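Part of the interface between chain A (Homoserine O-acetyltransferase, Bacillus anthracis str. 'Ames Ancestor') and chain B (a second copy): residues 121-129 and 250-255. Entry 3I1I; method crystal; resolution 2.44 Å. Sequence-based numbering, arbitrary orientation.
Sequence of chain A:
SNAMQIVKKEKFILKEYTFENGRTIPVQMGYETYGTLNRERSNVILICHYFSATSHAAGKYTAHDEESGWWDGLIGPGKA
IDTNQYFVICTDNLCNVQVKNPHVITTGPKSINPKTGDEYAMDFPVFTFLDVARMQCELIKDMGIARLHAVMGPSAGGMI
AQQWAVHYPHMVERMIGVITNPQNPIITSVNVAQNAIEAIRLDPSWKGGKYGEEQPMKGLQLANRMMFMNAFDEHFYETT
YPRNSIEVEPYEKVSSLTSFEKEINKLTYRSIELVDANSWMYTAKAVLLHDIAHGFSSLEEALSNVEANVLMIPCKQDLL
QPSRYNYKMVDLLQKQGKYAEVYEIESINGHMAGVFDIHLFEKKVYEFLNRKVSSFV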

# COMPACT_ATOMS: atom_id res chain seq x y z
N ALA A 121 -0.30 -18.24 -16.30
CA ALA A 121 0.38 -17.51 -15.26
C ALA A 121 0.83 -16.14 -15.80
O ALA A 121 0.07 -15.50 -16.54
CB ALA A 121 1.54 -18.34 -14.68
N MSE A 122 2.04 -15.70 -15.48
CA MSE A 122 2.56 -14.41 -15.96
C MSE A 122 2.89 -14.39 -17.45
O MSE A 122 3.23 -13.31 -18.00
CB MSE A 122 3.76 -13.94 -15.14
CG MSE A 122 3.45 -13.75 -13.66
SE MSE A 122 1.82 -12.67 -13.31
CE MSE A 122 2.35 -11.05 -14.24
N ASP A 123 2.76 -15.52 -18.13
CA ASP A 123 2.77 -15.50 -19.59
C ASP A 123 1.44 -14.99 -20.18
O ASP A 123 1.34 -14.80 -21.39
CB ASP A 123 3.13 -16.88 -20.17
CG ASP A 123 3.27 -16.85 -21.70
OD1 ASP A 123 4.01 -15.99 -22.22
OD2 ASP A 123 2.60 -17.66 -22.39
N PHE A 124 0.42 -14.75 -19.35
CA PHE A 124 -0.81 -14.18 -19.90
C PHE A 124 -0.56 -12.79 -20.48
O PHE A 124 0.21 -12.02 -19.93
CB PHE A 124 -1.95 -14.14 -18.89
CG PHE A 124 -3.29 -13.96 -19.52
CD1 PHE A 124 -3.95 -15.05 -20.08
CD2 PHE A 124 -3.86 -12.71 -19.62
CE1 PHE A 124 -5.18 -14.90 -20.69
CE2 PHE A 124 -5.09 -12.54 -20.24
CZ PHE A 124 -5.75 -13.64 -20.79
N PRO A 125 -1.21 -12.46 -21.60
CA PRO A 125 -0.92 -11.14 -22.15
C PRO A 125 -1.59 -10.02 -21.38
O PRO A 125 -2.65 -10.22 -20.80
CB PRO A 125 -1.53 -11.20 -23.56
CG PRO A 125 -2.57 -12.24 -23.49
CD PRO A 125 -2.08 -13.25 -22.48
N VAL A 126 -0.97 -8.86 -21.40
CA VAL A 126 -1.56 -7.67 -20.88
C VAL A 126 -2.81 -7.36 -21.68
O VAL A 126 -2.77 -7.38 -22.96
CB VAL A 126 -0.59 -6.50 -20.97
CG1 VAL A 126 -1.30 -5.20 -20.59
CG2 VAL A 126 0.66 -6.79 -20.08
N PHE A 127 -3.89 -7.08 -20.95
CA PHE A 127 -5.13 -6.63 -21.56
C PHE A 127 -5.53 -5.24 -21.08
O PHE A 127 -5.17 -4.82 -19.98
CB PHE A 127 -6.26 -7.63 -21.28
CG PHE A 127 -6.98 -7.43 -19.95
CD1 PHE A 127 -8.17 -6.74 -19.90
CD2 PHE A 127 -6.46 -7.95 -18.77
CE1 PHE A 127 -8.84 -6.56 -18.72
CE2 PHE A 127 -7.10 -7.78 -17.56
CZ PHE A 127 -8.30 -7.07 -17.52
N THR A 128 -6.31 -4.57 -21.93
CA THR A 128 -6.93 -3.31 -21.62
C THR A 128 -8.45 -3.44 -21.71
O THR A 128 -8.98 -4.46 -22.15
CB THR A 128 -6.53 -2.25 -22.65
OG1 THR A 128 -7.14 -2.56 -23.92
CG2 THR A 128 -5.02 -2.20 -22.76
N PHE A 129 -9.14 -2.40 -21.29
CA PHE A 129 -10.59 -2.41 -21.37
C PHE A 129 -11.07 -2.23 -22.78
O PHE A 129 -12.22 -2.48 -23.07
CB PHE A 129 -11.21 -1.41 -20.39
CG PHE A 129 -10.99 -1.83 -18.94
CD1 PHE A 129 -11.50 -3.05 -18.47
CD2 PHE A 129 -10.24 -1.05 -18.07
CE1 PHE A 129 -11.26 -3.48 -17.18
CE2 PHE A 129 -10.01 -1.49 -16.77
CZ PHE A 129 -10.51 -2.71 -16.33
N PRO B 250 4.52 0.12 -21.82
CA PRO B 250 3.71 -0.34 -20.66
C PRO B 250 2.53 -1.31 -21.00
O PRO B 250 2.12 -2.09 -20.14
CB PRO B 250 3.13 0.98 -20.10
CG PRO B 250 4.16 2.06 -20.57
CD PRO B 250 4.51 1.59 -21.96
N TYR B 251 2.05 -1.25 -22.24
CA TYR B 251 0.93 -2.04 -22.74
C TYR B 251 1.35 -3.45 -23.16
O TYR B 251 0.51 -4.24 -23.61
CB TYR B 251 0.26 -1.34 -23.94
CG TYR B 251 -0.52 -0.14 -23.53
CD1 TYR B 251 -1.90 -0.20 -23.36
CD2 TYR B 251 0.12 1.04 -23.20
CE1 TYR B 251 -2.63 0.90 -22.93
CE2 TYR B 251 -0.59 2.14 -22.76
CZ TYR B 251 -1.96 2.07 -22.64
OH TYR B 251 -2.64 3.18 -22.20
N GLU B 252 2.62 -3.78 -22.97
CA GLU B 252 3.16 -5.00 -23.53
C GLU B 252 3.54 -6.02 -22.49
O GLU B 252 3.50 -7.19 -22.76
CB GLU B 252 4.35 -4.65 -24.44
CG GLU B 252 3.87 -3.92 -25.72
CD GLU B 252 4.99 -3.51 -26.67
OE1 GLU B 252 6.19 -3.77 -26.41
OE2 GLU B 252 4.65 -2.91 -27.72
N LYS B 253 3.90 -5.58 -21.29
CA LYS B 253 4.26 -6.50 -20.21
C LYS B 253 3.73 -5.96 -18.90
O LYS B 253 3.69 -4.73 -18.68
CB LYS B 253 5.77 -6.62 -20.09
CG LYS B 253 6.48 -7.08 -21.37
CD LYS B 253 7.83 -7.66 -21.01
CE LYS B 253 8.69 -7.91 -22.24
NZ LYS B 253 9.32 -6.63 -22.71
N VAL B 254 3.32 -6.86 -18.02
CA VAL B 254 2.82 -6.41 -16.76
C VAL B 254 3.88 -5.52 -16.11
O VAL B 254 3.55 -4.47 -15.58
CB VAL B 254 2.41 -7.54 -15.84
CG1 VAL B 254 2.03 -7.00 -14.44
CG2 VAL B 254 1.22 -8.29 -16.47
N SER B 255 5.15 -5.90 -16.25
CA SER B 255 6.23 -5.24 -15.51
C SER B 255 6.79 -3.99 -16.17
O SER B 255 7.63 -3.32 -15.60
CB SER B 255 7.36 -6.24 -15.21
OG SER B 255 7.79 -6.83 -16.43
O HOH W 1 1.74 -9.10 -22.56

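Two irregular segments meet here, and shape rather than direct hydrogen bonding joins them. The nearest CA atoms are A:Val126 CA and B:Lys253 CA, 6.0 Å apart, and the chemistry gathers around that point. A:Val126 points its CA-to-CB bond toward chain B, while its neighbours A:Pro125 and A:Phe127 point away, as the extended backbone of this segment allows. With chi1 at t, A:Val126 lays CG2 against the main chain of the partner, 3.4 Å from B:Lys253 C and 3.4 Å from B:Val254 N. B:Lys253 points its CA-to-CB bond away and remains exposed; its closest contact to A:Val126 is through its backbone C.

B:Val254, also t, places its CG2 3.9 Å from A:Val126 CG2 and 3.7 Å from A:Met122 CE. That second contact depends on conformation: A:Met122, a selenomethionine, leaves its backbone sideways, and an m, m, m side chain brings the terminal methyl nearer to chain B.

At the other end, A:Thr128 divides its work. A:Thr128 OG1 caps the helix that follows, whereas A:Thr128 CG2 meets the edge of the B:Tyr251 ring, 3.8 Å from B:Tyr251 CD1.

One water supplies the polar link, accepting from A:Val126 N at 3.0 Å and donating to B:Glu252 O at 2.6 Å, so two backbone groups are satisfied without touching.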